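Local coordinates for penicillin-binding protein activator LpoA (Escherichia coli, PDB 6DR3) that regulates peptidoglycan synthesis as an outer-membrane lipoprotein, being essential for the function of penicillin-binding protein 1A and stimulating its transpeptidase activity in vitro, at residues Asp4-Gly12 with Thr32-Arg42. Numbering follows the deposited sequence.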
loop_
_atom_site.group_PDB
_atom_site.type_symbol
_atom_site.label_atom_id
_atom_site.label_comp_id
_atom_site.label_asym_id
_atom_site.label_seq_id
_atom_site.Cartn_x
_atom_site.Cartn_y
_atom_site.Cartn_z
ATOM N N ASP A 4 -10.175 21.672 11.091
ATOM C CA ASP A 4 -11.085 21.317 12.166
ATOM C C ASP A 4 -10.365 20.387 13.141
ATOM O O ASP A 4 -9.154 20.163 13.042
ATOM C CB ASP A 4 -12.359 20.684 11.599
ATOM C CG ASP A 4 -12.169 19.231 11.216
ATOM O OD1 ASP A 4 -11.121 18.904 10.624
ATOM O OD2 ASP A 4 -13.069 18.416 11.514
ATOM N N GLN A 5 -11.127 19.827 14.085
ATOM C CA GLN A 5 -10.528 19.059 15.172
ATOM C C GLN A 5 -9.700 17.885 14.664
ATOM O O GLN A 5 -8.727 17.493 15.316
ATOM C CB GLN A 5 -11.618 18.539 16.111
ATOM C CG GLN A 5 -12.319 19.600 16.929
ATOM C CD GLN A 5 -13.437 19.020 17.776
ATOM O OE1 GLN A 5 -13.554 17.802 17.920
ATOM N NE2 GLN A 5 -14.268 19.892 18.337
ATOM N N SER A 6 -10.063 17.308 13.515
ATOM C CA SER A 6 -9.529 16.011 13.107
ATOM C C SER A 6 -8.811 16.043 11.760
ATOM O O SER A 6 -8.587 14.983 11.168
ATOM C CB SER A 6 -10.657 14.979 13.064
ATOM O OG SER A 6 -11.662 15.367 12.142
ATOM N N THR A 7 -8.416 17.221 11.275
ATOM C CA THR A 7 -7.831 17.326 9.940
ATOM C C THR A 7 -6.643 16.380 9.766
ATOM O O THR A 7 -6.632 15.535 8.864
ATOM C CB THR A 7 -7.413 18.774 9.672
ATOM O OG1 THR A 7 -8.570 19.614 9.724
ATOM C CG2 THR A 7 -6.755 18.916 8.303
ATOM N N ALA A 8 -5.624 16.520 10.620
ATOM C CA ALA A 8 -4.396 15.747 10.446
ATOM C C ALA A 8 -4.675 14.250 10.423
ATOM O O ALA A 8 -4.125 13.523 9.589
ATOM C CB ALA A 8 -3.399 16.078 11.557
ATOM N N TYR A 9 -5.517 13.768 11.337
ATOM C CA TYR A 9 -5.828 12.343 11.369
ATOM C C TYR A 9 -6.554 11.923 10.097
ATOM O O TYR A 9 -6.210 10.910 9.477
ATOM C CB TYR A 9 -6.667 12.015 12.605
ATOM C CG TYR A 9 -6.198 12.712 13.863
ATOM C CD1 TYR A 9 -5.080 12.267 14.558
ATOM C CD2 TYR A 9 -6.874 13.818 14.355
ATOM C CE1 TYR A 9 -4.649 12.907 15.706
ATOM C CE2 TYR A 9 -6.455 14.465 15.500
ATOM C CZ TYR A 9 -5.343 14.007 16.171
ATOM O OH TYR A 9 -4.925 14.653 17.312
ATOM N N MET A 10 -7.560 12.701 9.692
ATOM C CA MET A 10 -8.279 12.405 8.457
ATOM C C MET A 10 -7.326 12.343 7.272
ATOM O O MET A 10 -7.418 11.435 6.438
ATOM C CB MET A 10 -9.360 13.462 8.221
ATOM C CG MET A 10 -10.333 13.115 7.104
ATOM S SD MET A 10 -11.367 11.690 7.497
ATOM C CE MET A 10 -12.421 12.382 8.767
ATOM N N GLN A 11 -6.398 13.298 7.183
ATOM C CA GLN A 11 -5.442 13.341 6.085
ATOM C C GLN A 11 -4.295 12.353 6.250
ATOM O O GLN A 11 -3.512 12.177 5.308
ATOM C CB GLN A 11 -4.872 14.754 5.942
ATOM C CG GLN A 11 -5.863 15.769 5.396
ATOM C CD GLN A 11 -5.277 17.165 5.317
ATOM O OE1 GLN A 11 -4.222 17.441 5.888
ATOM N NE2 GLN A 11 -5.961 18.055 4.606
ATOM N N GLY A 12 -4.169 11.708 7.406
ATOM C CA GLY A 12 -3.103 10.753 7.622
ATOM C C GLY A 12 -1.774 11.355 8.011
ATOM O O GLY A 12 -0.768 10.637 8.023
ATOM N N THR A 32 -18.315 17.454 12.561
ATOM C CA THR A 32 -17.179 17.108 13.409
ATOM C C THR A 32 -17.310 15.682 13.925
ATOM O O THR A 32 -16.337 14.920 13.930
ATOM C CB THR A 32 -17.075 18.097 14.574
ATOM O OG1 THR A 32 -16.963 19.430 14.061
ATOM C CG2 THR A 32 -15.863 17.793 15.445
ATOM N N ARG A 33 -18.517 15.300 14.347
ATOM C CA ARG A 33 -18.742 13.948 14.845
ATOM C C ARG A 33 -18.596 12.918 13.731
ATOM O O ARG A 33 -18.010 11.849 13.941
ATOM C CB ARG A 33 -20.129 13.858 15.484
ATOM C CG ARG A 33 -20.427 12.529 16.157
ATOM C CD ARG A 33 -21.888 12.433 16.550
ATOM N NE ARG A 33 -22.176 11.206 17.289
ATOM C CZ ARG A 33 -22.083 11.078 18.609
ATOM N NH1 ARG A 33 -21.706 12.104 19.365
ATOM N NH2 ARG A 33 -22.370 9.917 19.181
ATOM N N ILE A 34 -19.117 13.221 12.539
ATOM C CA ILE A 34 -18.990 12.293 11.416
ATOM C C ILE A 34 -17.523 12.026 11.113
ATOM O O ILE A 34 -17.121 10.880 10.872
ATOM C CB ILE A 34 -19.734 12.838 10.181
ATOM C CG1 ILE A 34 -21.247 12.794 10.413
ATOM C CG2 ILE A 34 -19.364 12.042 8.923
ATOM C CD1 ILE A 34 -22.059 13.476 9.328
ATOM N N ASN A 35 -16.700 13.075 11.109
ATOM C CA ASN A 35 -15.285 12.899 10.808
ATOM C C ASN A 35 -14.617 11.988 11.832
ATOM O O ASN A 35 -13.880 11.065 11.469
ATOM C CB ASN A 35 -14.589 14.260 10.750
ATOM C CG ASN A 35 -15.039 15.091 9.564
ATOM O OD1 ASN A 35 -15.465 14.553 8.540
ATOM N ND2 ASN A 35 -14.945 16.409 9.695
ATOM N N TRP A 36 -14.864 12.234 13.122
ATOM C CA TRP A 36 -14.339 11.342 14.152
ATOM C C TRP A 36 -14.866 9.927 13.961
ATOM O O TRP A 36 -14.131 8.949 14.147
ATOM C CB TRP A 36 -14.703 11.858 15.545
ATOM C CG TRP A 36 -13.940 13.079 15.992
ATOM C CD1 TRP A 36 -14.468 14.267 16.404
ATOM C CD2 TRP A 36 -12.515 13.224 16.079
ATOM N NE1 TRP A 36 -13.465 15.142 16.742
ATOM C CE2 TRP A 36 -12.256 14.528 16.550
ATOM C CE3 TRP A 36 -11.434 12.379 15.805
ATOM C CZ2 TRP A 36 -10.963 15.007 16.753
ATOM C CZ3 TRP A 36 -10.148 12.858 16.008
ATOM C CH2 TRP A 36 -9.924 14.159 16.477
ATOM N N GLN A 37 -16.140 9.798 13.583
ATOM C CA GLN A 37 -16.724 8.479 13.371
ATOM C C GLN A 37 -16.033 7.751 12.226
ATOM O O GLN A 37 -15.723 6.559 12.335
ATOM C CB GLN A 37 -18.223 8.615 13.100
ATOM C CG GLN A 37 -18.951 7.292 12.954
ATOM C CD GLN A 37 -20.452 7.471 12.864
ATOM O OE1 GLN A 37 -20.965 8.579 13.016
ATOM N NE2 GLN A 37 -21.166 6.381 12.612
ATOM N N LEU A 38 -15.780 8.453 11.118
ATOM C CA LEU A 38 -15.057 7.843 10.007
ATOM C C LEU A 38 -13.667 7.394 10.438
ATOM O O LEU A 38 -13.178 6.349 9.996
ATOM C CB LEU A 38 -14.959 8.828 8.843
ATOM C CG LEU A 38 -16.256 9.107 8.081
ATOM C CD1 LEU A 38 -16.093 10.336 7.205
ATOM C CD2 LEU A 38 -16.657 7.901 7.242
ATOM N N LEU A 39 -13.015 8.176 11.301
ATOM C CA LEU A 39 -11.682 7.810 11.768
ATOM C C LEU A 39 -11.738 6.607 12.702
ATOM O O LEU A 39 -10.873 5.725 12.640
ATOM C CB LEU A 39 -11.029 9.006 12.457
ATOM C CG LEU A 39 -10.483 10.065 11.498
ATOM C CD1 LEU A 39 -10.358 11.419 12.181
ATOM C CD2 LEU A 39 -9.137 9.617 10.953
ATOM N N ALA A 40 -12.749 6.552 13.572
ATOM C CA ALA A 40 -12.919 5.388 14.435
ATOM C C ALA A 40 -13.067 4.116 13.613
ATOM O O ALA A 40 -12.463 3.087 13.933
ATOM C CB ALA A 40 -14.132 5.580 15.344
ATOM N N ILE A 41 -13.868 4.169 12.548
ATOM C CA ILE A 41 -14.017 3.015 11.663
ATOM C C ILE A 41 -12.661 2.605 11.102
ATOM O O ILE A 41 -12.298 1.423 11.103
ATOM C CB ILE A 41 -15.019 3.334 10.537
ATOM C CG1 ILE A 41 -16.395 3.657 11.121
ATOM C CG2 ILE A 41 -15.127 2.166 9.555
ATOM C CD1 ILE A 41 -17.319 4.359 10.151
ATOM N N ARG A 42 -11.893 3.582 10.613
ATOM C CA ARG A 42 -10.579 3.291 10.047
ATOM C C ARG A 42 -9.682 2.602 11.066
ATOM O O ARG A 42 -9.002 1.619 10.745
ATOM C CB ARG A 42 -9.932 4.587 9.552
ATOM C CG ARG A 42 -8.685 4.386 8.703
ATOM C CD ARG A 42 -7.870 5.670 8.587
ATOM N NE ARG A 42 -8.644 6.779 8.028
ATOM C CZ ARG A 42 -8.128 7.959 7.691
ATOM N NH1 ARG A 42 -6.832 8.196 7.855
ATOM N NH2 ARG A 42 -8.908 8.905 7.185
#
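Trp36 presents one face of its indole to Ser6, whose CB lies 3.5 Å from the centroid of the six-membered ring and almost on the ring normal, a CH-pi contact. The same indole works along its rim as well. Its NE1 gives a nearly straight hydrogen bond to Gln5 OE1, 2.9 Å long and in the ring plane; the Gln5 chain, extended beyond CG, crosses the indole at about a right angle, and OE1 also brushes Thr32 CG2. At the outer edge of the six-membered ring, CH2 meets Tyr9 CE2 at 3.6 Å, the two ring planes inclined by 43°. Asn35 ND2 donates a longer hydrogen bond to Asp4 OD2 (3.3 Å), arriving from above the carboxylate plane with the amide close to perpendicular to it, while OD1 of Asn35 bonds to Gln68 in helix 66-82.

One turn on, Met10 is the knob in a hole formed by Asn35, Leu38, Leu39 and Arg42. With CG anti to the backbone N (chi1 -169°) and bends at chi2 and chi3, its chain curls so that CE comes 3.5 Å from Asn35 CB. Leu39 CD2 lies over the centre of the Arg42 guanidinium, whose NH2 donates, nearly straight and in its own plane, to Met10 O (3.0 Å). That bond takes a carbonyl of the last turn, after which Gly12, with positive phi, completes a Schellman motif. The short helix thus packs at 41° across helix 30-47, near one end of the helical amino-terminal domain of LpoA, which is built of TPR-like motifs.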